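Local structure of ureidoglycolate hydrolase (Arabidopsis thaliana, 4PXE) at residues S145-R150 with Y377-M383; V70-F74 with E130-T135. The protein hydrolyses (S)-ureidoglycolate to glyoxylate, ammonium and carbon dioxide with two manganese ions per subunit, a step in plant purine breakdown. One frame throughout, in Å; residues are numbered along the deposited sequence.

Interaction 1: residues S145-R150 with Y377-M383; sequences SCLGSR and YHDSLFM. With GLV (glyoxylic acid), chain E.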
ATOM      1  N   SER A 145     -14.524  -5.905 -13.067  1.00 14.13           N
ATOM      2  CA  SER A 145     -14.671  -4.998 -14.208  1.00 13.97           C
ATOM      3  C   SER A 145     -16.088  -5.121 -14.751  1.00 15.01           C
ATOM      4  O   SER A 145     -16.767  -6.125 -14.512  1.00 16.43           O
ATOM      5  CB  SER A 145     -13.671  -5.361 -15.303  1.00 16.73           C
ATOM      6  OG  SER A 145     -13.942  -6.662 -15.809  1.00 17.87           O
ATOM      7  N   CYS A 146     -16.535  -4.102 -15.473  1.00 14.49           N
ATOM      8  CA  CYS A 146     -17.830  -4.150 -16.150  1.00 14.96           C
ATOM      9  C   CYS A 146     -18.950  -4.623 -15.240  1.00 17.01           C
ATOM     10  O   CYS A 146     -19.776  -5.448 -15.646  1.00 16.37           O
ATOM     11  CB  CYS A 146     -17.751  -5.054 -17.383  1.00 16.97           C
ATOM     12  SG  CYS A 146     -16.582  -4.464 -18.645  1.00 16.67           S
ATOM     13  N   LEU A 147     -18.978  -4.104 -14.018  1.00 13.69           N
ATOM     14  CA  LEU A 147     -19.942  -4.599 -13.033  1.00 16.16           C
ATOM     15  C   LEU A 147     -21.375  -4.433 -13.547  1.00 18.41           C
ATOM     16  O   LEU A 147     -22.182  -5.363 -13.481  1.00 18.13           O
ATOM     17  CB  LEU A 147     -19.740  -3.893 -11.692  1.00 17.21           C
ATOM     18  CG  LEU A 147     -20.517  -4.453 -10.496  1.00 19.60           C
ATOM     19  CD1 LEU A 147     -19.722  -4.258  -9.206  1.00 20.73           C
ATOM     20  CD2 LEU A 147     -21.891  -3.799 -10.385  1.00 21.43           C
ATOM     21  N   GLY A 148     -21.674  -3.257 -14.084  1.00 14.06           N
ATOM     22  CA  GLY A 148     -22.999  -2.974 -14.601  1.00 16.40           C
ATOM     23  C   GLY A 148     -23.384  -3.831 -15.790  1.00 17.94           C
ATOM     24  O   GLY A 148     -24.474  -4.406 -15.813  1.00 18.80           O
ATOM     25  N   SER A 149     -22.507  -3.915 -16.787  1.00 15.62           N
ATOM     26  CA  SER A 149     -22.843  -4.624 -18.015  1.00 17.07           C
ATOM     27  C   SER A 149     -22.808  -6.148 -17.856  1.00 16.44           C
ATOM     28  O   SER A 149     -23.540  -6.856 -18.555  1.00 18.46           O
ATOM     29  CB  SER A 149     -21.982  -4.151 -19.196  1.00 15.65           C
ATOM     30  OG  SER A 149     -20.598  -4.296 -18.911  1.00 15.72           O
ATOM     31  N   ARG A 150     -21.974  -6.655 -16.947  1.00 15.26           N
ATOM     32  CA  ARG A 150     -21.995  -8.091 -16.658  1.00 16.09           C
ATOM     33  C   ARG A 150     -23.351  -8.480 -16.077  1.00 20.19           C
ATOM     34  O   ARG A 150     -23.866  -9.569 -16.359  1.00 20.21           O
ATOM     35  CB  ARG A 150     -20.894  -8.485 -15.677  1.00 16.37           C
ATOM     36  CG  ARG A 150     -19.482  -8.507 -16.244  1.00 17.03           C
ATOM     37  CD  ARG A 150     -18.511  -8.867 -15.107  1.00 18.35           C
ATOM     38  NE  ARG A 150     -17.098  -8.726 -15.455  1.00 16.18           N
ATOM     39  CZ  ARG A 150     -16.374  -9.672 -16.039  1.00 16.03           C
ATOM     40  NH1 ARG A 150     -16.929 -10.842 -16.366  1.00 16.94           N
ATOM     41  NH2 ARG A 150     -15.091  -9.453 -16.300  1.00 16.00           N
ATOM     42  N   TYR A 377     -10.637  -3.797 -22.739  1.00 13.75           N
ATOM     43  CA  TYR A 377     -12.018  -4.278 -22.705  1.00 13.92           C
ATOM     44  C   TYR A 377     -12.950  -3.099 -22.450  1.00 13.59           C
ATOM     45  O   TYR A 377     -12.497  -1.982 -22.141  1.00 13.75           O
ATOM     46  CB  TYR A 377     -12.220  -5.424 -21.685  1.00 14.72           C
ATOM     47  CG  TYR A 377     -11.777  -5.090 -20.272  1.00 14.94           C
ATOM     48  CD1 TYR A 377     -10.546  -5.534 -19.767  1.00 12.82           C
ATOM     49  CD2 TYR A 377     -12.587  -4.323 -19.439  1.00 13.10           C
ATOM     50  CE1 TYR A 377     -10.140  -5.208 -18.466  1.00 14.76           C
ATOM     51  CE2 TYR A 377     -12.196  -3.996 -18.152  1.00 16.03           C
ATOM     52  CZ  TYR A 377     -10.986  -4.443 -17.668  1.00 14.84           C
ATOM     53  OH  TYR A 377     -10.601  -4.102 -16.386  1.00 16.09           O
ATOM     54  N   HIS A 378     -14.247  -3.334 -22.621  1.00 13.82           N
ATOM     55  CA  HIS A 378     -15.258  -2.289 -22.550  1.00 13.32           C
ATOM     56  C   HIS A 378     -16.574  -2.929 -22.169  1.00 13.96           C
ATOM     57  O   HIS A 378     -16.728  -4.139 -22.287  1.00 14.01           O
ATOM     58  CB  HIS A 378     -15.453  -1.641 -23.922  1.00 13.92           C
ATOM     59  CG  HIS A 378     -14.213  -1.046 -24.507  1.00 12.23           C
ATOM     60  ND1 HIS A 378     -13.745   0.203 -24.154  1.00 13.46           N
ATOM     61  CD2 HIS A 378     -13.363  -1.514 -25.449  1.00 11.58           C
ATOM     62  CE1 HIS A 378     -12.656   0.472 -24.851  1.00 13.97           C
ATOM     63  NE2 HIS A 378     -12.405  -0.552 -25.647  1.00 12.45           N
ATOM     64  N   ASP A 379     -17.545  -2.116 -21.779  1.00 13.83           N
ATOM     65  CA  ASP A 379     -18.909  -2.611 -21.596  1.00 15.07           C
ATOM     66  C   ASP A 379     -19.465  -3.307 -22.839  1.00 14.82           C
ATOM     67  O   ASP A 379     -20.276  -4.225 -22.724  1.00 15.60           O
ATOM     68  CB  ASP A 379     -19.822  -1.469 -21.150  1.00 13.98           C
ATOM     69  CG  ASP A 379     -19.463  -0.978 -19.755  1.00 15.45           C
ATOM     70  OD1 ASP A 379     -19.563  -1.804 -18.828  1.00 17.69           O
ATOM     71  OD2 ASP A 379     -19.069   0.199 -19.582  1.00 15.99           O
ATOM     72  N   SER A 380     -19.015  -2.881 -24.016  1.00 13.09           N
ATOM     73  CA  SER A 380     -19.378  -3.528 -25.277  1.00 14.13           C
ATOM     74  C   SER A 380     -19.100  -5.034 -25.261  1.00 15.50           C
ATOM     75  O   SER A 380     -19.806  -5.803 -25.915  1.00 15.50           O
ATOM     76  CB  SER A 380     -18.618  -2.871 -26.434  1.00 14.02           C
ATOM     77  OG  SER A 380     -19.093  -1.560 -26.690  1.00 16.15           O
ATOM     78  N   LEU A 381     -18.081  -5.462 -24.518  1.00 13.73           N
ATOM     79  CA  LEU A 381     -17.714  -6.876 -24.476  1.00 15.37           C
ATOM     80  C   LEU A 381     -18.880  -7.712 -23.948  1.00 18.52           C
ATOM     81  O   LEU A 381     -19.147  -8.815 -24.442  1.00 17.61           O
ATOM     82  CB  LEU A 381     -16.475  -7.078 -23.592  1.00 15.43           C
ATOM     83  CG  LEU A 381     -15.981  -8.514 -23.411  1.00 16.56           C
ATOM     84  CD1 LEU A 381     -15.609  -9.111 -24.745  1.00 18.76           C
ATOM     85  CD2 LEU A 381     -14.788  -8.529 -22.479  1.00 15.13           C
ATOM     86  N   PHE A 382     -19.588  -7.175 -22.960  1.00 14.13           N
ATOM     87  CA  PHE A 382     -20.702  -7.898 -22.344  1.00 16.94           C
ATOM     88  C   PHE A 382     -22.058  -7.586 -22.971  1.00 18.25           C
ATOM     89  O   PHE A 382     -22.939  -8.459 -23.039  1.00 19.09           O
ATOM     90  CB  PHE A 382     -20.676  -7.704 -20.832  1.00 16.70           C
ATOM     91  CG  PHE A 382     -19.421  -8.239 -20.225  1.00 15.98           C
ATOM     92  CD1 PHE A 382     -19.289  -9.600 -19.992  1.00 18.87           C
ATOM     93  CD2 PHE A 382     -18.331  -7.414 -19.997  1.00 15.57           C
ATOM     94  CE1 PHE A 382     -18.114 -10.118 -19.494  1.00 19.44           C
ATOM     95  CE2 PHE A 382     -17.150  -7.927 -19.504  1.00 16.74           C
ATOM     96  CZ  PHE A 382     -17.038  -9.276 -19.251  1.00 17.64           C
ATOM     97  N   MET A 383     -22.221  -6.360 -23.465  1.00 15.41           N
ATOM     98  CA  MET A 383     -23.425  -6.011 -24.218  1.00 15.29           C
ATOM     99  C   MET A 383     -23.577  -6.897 -25.449  1.00 17.23           C
ATOM    100  O   MET A 383     -24.698  -7.159 -25.888  1.00 17.71           O
ATOM    101  CB  MET A 383     -23.418  -4.523 -24.610  1.00 16.09           C
ATOM    102  CG  MET A 383     -23.577  -3.569 -23.432  1.00 17.08           C
ATOM    103  SD  MET A 383     -25.055  -3.877 -22.426  1.00 19.91           S
ATOM    104  CE  MET A 383     -26.336  -3.274 -23.526  1.00 21.96           C
TER
HETATM  105  C1  GLV E 503     -10.547  -1.121 -18.766  1.00 15.82           C
HETATM  106  O1  GLV E 503     -11.540  -0.978 -19.723  1.00 16.76           O
HETATM  107  C2  GLV E 503      -9.359  -1.887 -19.230  1.00 13.91           C
HETATM  108  O2  GLV E 503      -9.339  -2.330 -20.424  1.00 13.73           O
HETATM  109  O3  GLV E 503      -8.391  -2.083 -18.438  1.00 14.59           O
HETATM  110  O   HOH W   1     -20.544  -1.802 -16.527  1.00 14.59           O
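S145 meets the ring of Y377, its CB 3.5 Å from CE2, where two short helices of the M20-family catalytic core come together at the glyoxylate pocket. Y377 lays the face of its ring against glyoxylate and gives its backbone N-H to O2 of the ligand (3.0 Å); N294 of the second subunit also packs on it. C146, at the N-cap position of the helix that starts at L147, lies between two aromatic rings: its SG is at the edge of the F382 ring and oblique to that of Y377. A small, polarisable thiol suits a place beside two rings. S149 then joins the helices directly, its OG donating to the anti lone pair of D379 OD1 (2.7 Å). Water 1 makes a second link, accepting from S149 N and donating to D379 OD1, so this buried carboxylate oxygen accepts two hydrogen bonds. R150 crosses the F382 ring, with CG directly over its centre, 3.7 Å from the centroid, and the guanidinium folded back so that F382 CZ sits over its centre, the two planes 45° apart. The chain is extended from CG to NE, and the turn about CD-NE (chi4 -86°) swings the guanidinium back over the ring. Were R150 replaced by an alanine, one face of the F382 ring would probably lose its cover, D345 its salt-bridge partner and S145 its clamp. That clamp is side-on: in the guanidinium plane, NE reaches S145 O at 2.8 Å, and NH2 points almost straight at S145 OG, with an N-H...O angle of 171°.

Interaction 2: residues V70-F74 with E130-T135; sequences VGNIF and EIILFT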
ATOM      1  N   VAL A  70     -28.674  -1.294  -9.419  1.00 20.64           N
ATOM      2  CA  VAL A  70     -27.258  -1.071  -9.115  1.00 17.79           C
ATOM      3  C   VAL A  70     -26.742   0.264  -9.636  1.00 17.88           C
ATOM      4  O   VAL A  70     -25.563   0.585  -9.484  1.00 17.33           O
ATOM      5  CB  VAL A  70     -26.349  -2.206  -9.651  1.00 19.12           C
ATOM      6  CG1 VAL A  70     -26.724  -3.545  -9.016  1.00 19.29           C
ATOM      7  CG2 VAL A  70     -26.402  -2.289 -11.165  1.00 17.63           C
ATOM      8  N   GLY A  71     -27.617   1.035 -10.267  1.00 20.14           N
ATOM      9  CA  GLY A  71     -27.236   2.373 -10.674  1.00 18.93           C
ATOM     10  C   GLY A  71     -26.798   2.523 -12.116  1.00 16.89           C
ATOM     11  O   GLY A  71     -26.201   3.544 -12.462  1.00 16.86           O
ATOM     12  N   ASN A  72     -27.075   1.532 -12.959  1.00 16.90           N
ATOM     13  CA  ASN A  72     -27.013   1.792 -14.395  1.00 15.74           C
ATOM     14  C   ASN A  72     -28.074   2.833 -14.699  1.00 19.40           C
ATOM     15  O   ASN A  72     -29.204   2.748 -14.202  1.00 19.23           O
ATOM     16  CB  ASN A  72     -27.260   0.533 -15.233  1.00 15.40           C
ATOM     17  CG  ASN A  72     -26.208  -0.545 -15.029  1.00 17.14           C
ATOM     18  OD1 ASN A  72     -24.999  -0.301 -15.108  1.00 15.31           O
ATOM     19  ND2 ASN A  72     -26.668  -1.761 -14.794  1.00 18.20           N
ATOM     20  N   ILE A  73     -27.712   3.823 -15.507  1.00 15.83           N
ATOM     21  CA  ILE A  73     -28.588   4.952 -15.796  1.00 16.06           C
ATOM     22  C   ILE A  73     -28.961   4.938 -17.271  1.00 17.42           C
ATOM     23  O   ILE A  73     -28.102   4.732 -18.125  1.00 17.46           O
ATOM     24  CB  ILE A  73     -27.902   6.274 -15.398  1.00 18.84           C
ATOM     25  CG1 ILE A  73     -27.703   6.305 -13.877  1.00 18.13           C
ATOM     26  CG2 ILE A  73     -28.718   7.474 -15.837  1.00 19.59           C
ATOM     27  CD1 ILE A  73     -26.771   7.386 -13.365  1.00 20.28           C
ATOM     28  N   PHE A  74     -30.246   5.138 -17.570  1.00 16.02           N
ATOM     29  CA  PHE A  74     -30.756   5.014 -18.923  1.00 17.24           C
ATOM     30  C   PHE A  74     -31.464   6.305 -19.306  1.00 18.75           C
ATOM     31  O   PHE A  74     -32.217   6.854 -18.505  1.00 19.75           O
ATOM     32  CB  PHE A  74     -31.751   3.846 -19.013  1.00 18.56           C
ATOM     33  CG  PHE A  74     -31.165   2.507 -18.639  1.00 17.82           C
ATOM     34  CD1 PHE A  74     -31.071   2.123 -17.308  1.00 19.30           C
ATOM     35  CD2 PHE A  74     -30.720   1.631 -19.617  1.00 20.10           C
ATOM     36  CE1 PHE A  74     -30.534   0.890 -16.956  1.00 18.71           C
ATOM     37  CE2 PHE A  74     -30.180   0.390 -19.274  1.00 19.09           C
ATOM     38  CZ  PHE A  74     -30.089   0.024 -17.941  1.00 18.81           C
ATOM     39  N   GLU A 130     -31.556   4.930 -26.877  1.00 16.80           N
ATOM     40  CA  GLU A 130     -31.350   4.951 -25.433  1.00 17.04           C
ATOM     41  C   GLU A 130     -29.875   5.013 -25.064  1.00 15.20           C
ATOM     42  O   GLU A 130     -29.080   4.194 -25.529  1.00 16.86           O
ATOM     43  CB  GLU A 130     -32.036   3.755 -24.764  1.00 20.25           C
ATOM     44  CG  GLU A 130     -32.079   3.843 -23.243  1.00 17.81           C
ATOM     45  CD  GLU A 130     -33.099   2.891 -22.624  1.00 20.11           C
ATOM     46  OE1 GLU A 130     -33.094   1.694 -22.973  1.00 22.46           O
ATOM     47  OE2 GLU A 130     -33.912   3.352 -21.795  1.00 22.96           O
ATOM     48  N   ILE A 131     -29.534   5.995 -24.235  1.00 15.76           N
ATOM     49  CA  ILE A 131     -28.180   6.169 -23.742  1.00 15.12           C
ATOM     50  C   ILE A 131     -28.040   5.451 -22.411  1.00 16.01           C
ATOM     51  O   ILE A 131     -28.877   5.605 -21.517  1.00 17.73           O
ATOM     52  CB  ILE A 131     -27.849   7.649 -23.529  1.00 16.26           C
ATOM     53  CG1 ILE A 131     -28.024   8.426 -24.832  1.00 18.48           C
ATOM     54  CG2 ILE A 131     -26.418   7.797 -22.995  1.00 17.22           C
ATOM     55  CD1 ILE A 131     -27.685   9.884 -24.695  1.00 20.02           C
ATOM     56  N   ILE A 132     -26.973   4.672 -22.276  1.00 14.92           N
ATOM     57  CA  ILE A 132     -26.694   3.961 -21.039  1.00 15.01           C
ATOM     58  C   ILE A 132     -25.429   4.505 -20.397  1.00 15.30           C
ATOM     59  O   ILE A 132     -24.360   4.520 -21.017  1.00 15.50           O
ATOM     60  CB  ILE A 132     -26.505   2.447 -21.271  1.00 15.76           C
ATOM     61  CG1 ILE A 132     -27.717   1.840 -21.985  1.00 16.58           C
ATOM     62  CG2 ILE A 132     -26.267   1.743 -19.945  1.00 16.11           C
ATOM     63  CD1 ILE A 132     -27.522   0.396 -22.382  1.00 18.26           C
ATOM     64  N   LEU A 133     -25.553   4.972 -19.163  1.00 15.08           N
ATOM     65  CA  LEU A 133     -24.387   5.218 -18.328  1.00 14.30           C
ATOM     66  C   LEU A 133     -24.221   3.986 -17.465  1.00 15.00           C
ATOM     67  O   LEU A 133     -24.989   3.771 -16.529  1.00 15.88           O
ATOM     68  CB  LEU A 133     -24.577   6.472 -17.472  1.00 15.75           C
ATOM     69  CG  LEU A 133     -23.569   6.679 -16.335  1.00 16.61           C
ATOM     70  CD1 LEU A 133     -22.124   6.585 -16.835  1.00 17.56           C
ATOM     71  CD2 LEU A 133     -23.811   8.019 -15.648  1.00 20.00           C
ATOM     72  N   PHE A 134     -23.246   3.147 -17.797  1.00 13.63           N
ATOM     73  CA  PHE A 134     -23.013   1.943 -17.006  1.00 13.70           C
ATOM     74  C   PHE A 134     -22.545   2.336 -15.609  1.00 14.73           C
ATOM     75  O   PHE A 134     -21.819   3.318 -15.443  1.00 15.71           O
ATOM     76  CB  PHE A 134     -22.016   1.036 -17.721  1.00 14.00           C
ATOM     77  CG  PHE A 134     -22.537   0.517 -19.032  1.00 15.74           C
ATOM     78  CD1 PHE A 134     -23.319  -0.626 -19.074  1.00 15.38           C
ATOM     79  CD2 PHE A 134     -22.283   1.190 -20.217  1.00 13.86           C
ATOM     80  CE1 PHE A 134     -23.826  -1.098 -20.275  1.00 15.37           C
ATOM     81  CE2 PHE A 134     -22.784   0.717 -21.428  1.00 16.87           C
ATOM     82  CZ  PHE A 134     -23.552  -0.426 -21.457  1.00 14.50           C
ATOM     83  N   THR A 135     -22.997   1.605 -14.596  1.00 13.75           N
ATOM     84  CA  THR A 135     -22.782   2.046 -13.229  1.00 15.01           C
ATOM     85  C   THR A 135     -21.297   2.105 -12.849  1.00 13.67           C
ATOM     86  O   THR A 135     -20.885   2.936 -12.045  1.00 15.43           O
ATOM     87  CB  THR A 135     -23.593   1.191 -12.218  1.00 15.82           C
ATOM     88  OG1 THR A 135     -23.728   1.916 -10.992  1.00 17.09           O
ATOM     89  CG2 THR A 135     -22.946  -0.174 -11.973  1.00 16.07           C
TER
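T135 and V70 close one end of an antiparallel strand pairing in the catalytic domain: the threonine hydroxyl, OG1, donates to V70 O over 2.7 Å. G71 lets the chain turn tightly past T135; its backbone angles would jam a CB against the preceding carbonyl, and that CB would also clash with T135 OG1. N72 acts as a stand-in for backbone. Its CG lies beside its own N (chi1 -63°), which brings OD1 to T135 N at 2.8 Å. Partners beyond the two segments complete this end: T135 OG1, its proton spent on V70 O, accepts from R51, V70 O takes a second bond from the hydroxyl of Y43, and N72 ND2 donates to D68, so both ends of the amide are used. From I73 on, regular pairing takes over. I73 and L133 form a hydrogen-bonded pair, with I73 N to L133 O 2.9 Å and nearly straight at 173°, and L133 N to I73 O 2.8 Å. Their side chains lie side by side, I73 CD1 being 3.8 Å from L133 CD2, on the face covered by helices 45-60 and 105-120, where branched aliphatic chains fit well. On the other face, the non-hydrogen-bonded pair F74 and I132 brings F74 CD2 against I132 CG1, and E130 crosses F74 obliquely. There R66 makes a cation-pi contact with the F74 ring and a weak, long ion pair with E130 OE2, while E130 OE1 is bonded to the hydroxyl of Y201. The junction is buried, so the polar groups at its end are met by other protein groups. Because T135 and N72 bond across where the strand pairing stops, the loop leading on from strand 129-133 is probably held in place there without further strand pairing.

In the fold
Interactions 1 and 2 have centres about 12 Å apart and touch directly; strand 129-133 is followed in the chain by helix 147-152. F134 is the wedge between them: its CE1 packs 3.7 Å from S149 CB, its CZ 3.7 Å from M383 CG, and its CD2 3.4 Å from D379 OD2. Beside it, N72 OD1 lies 3.4 Å from G148 CA, a close approach made easier by a glycine, which has no side chain. Interaction 1 borders the pocket: Y377 lies against the glyoxylate, and the side chain of H378 is about 4 Å from a manganese ion. Interaction 2 stands further back, the F134 side chain about 9 Å from a manganese ion and about 5 Å from that of H92, a ligand of the catalytic manganese.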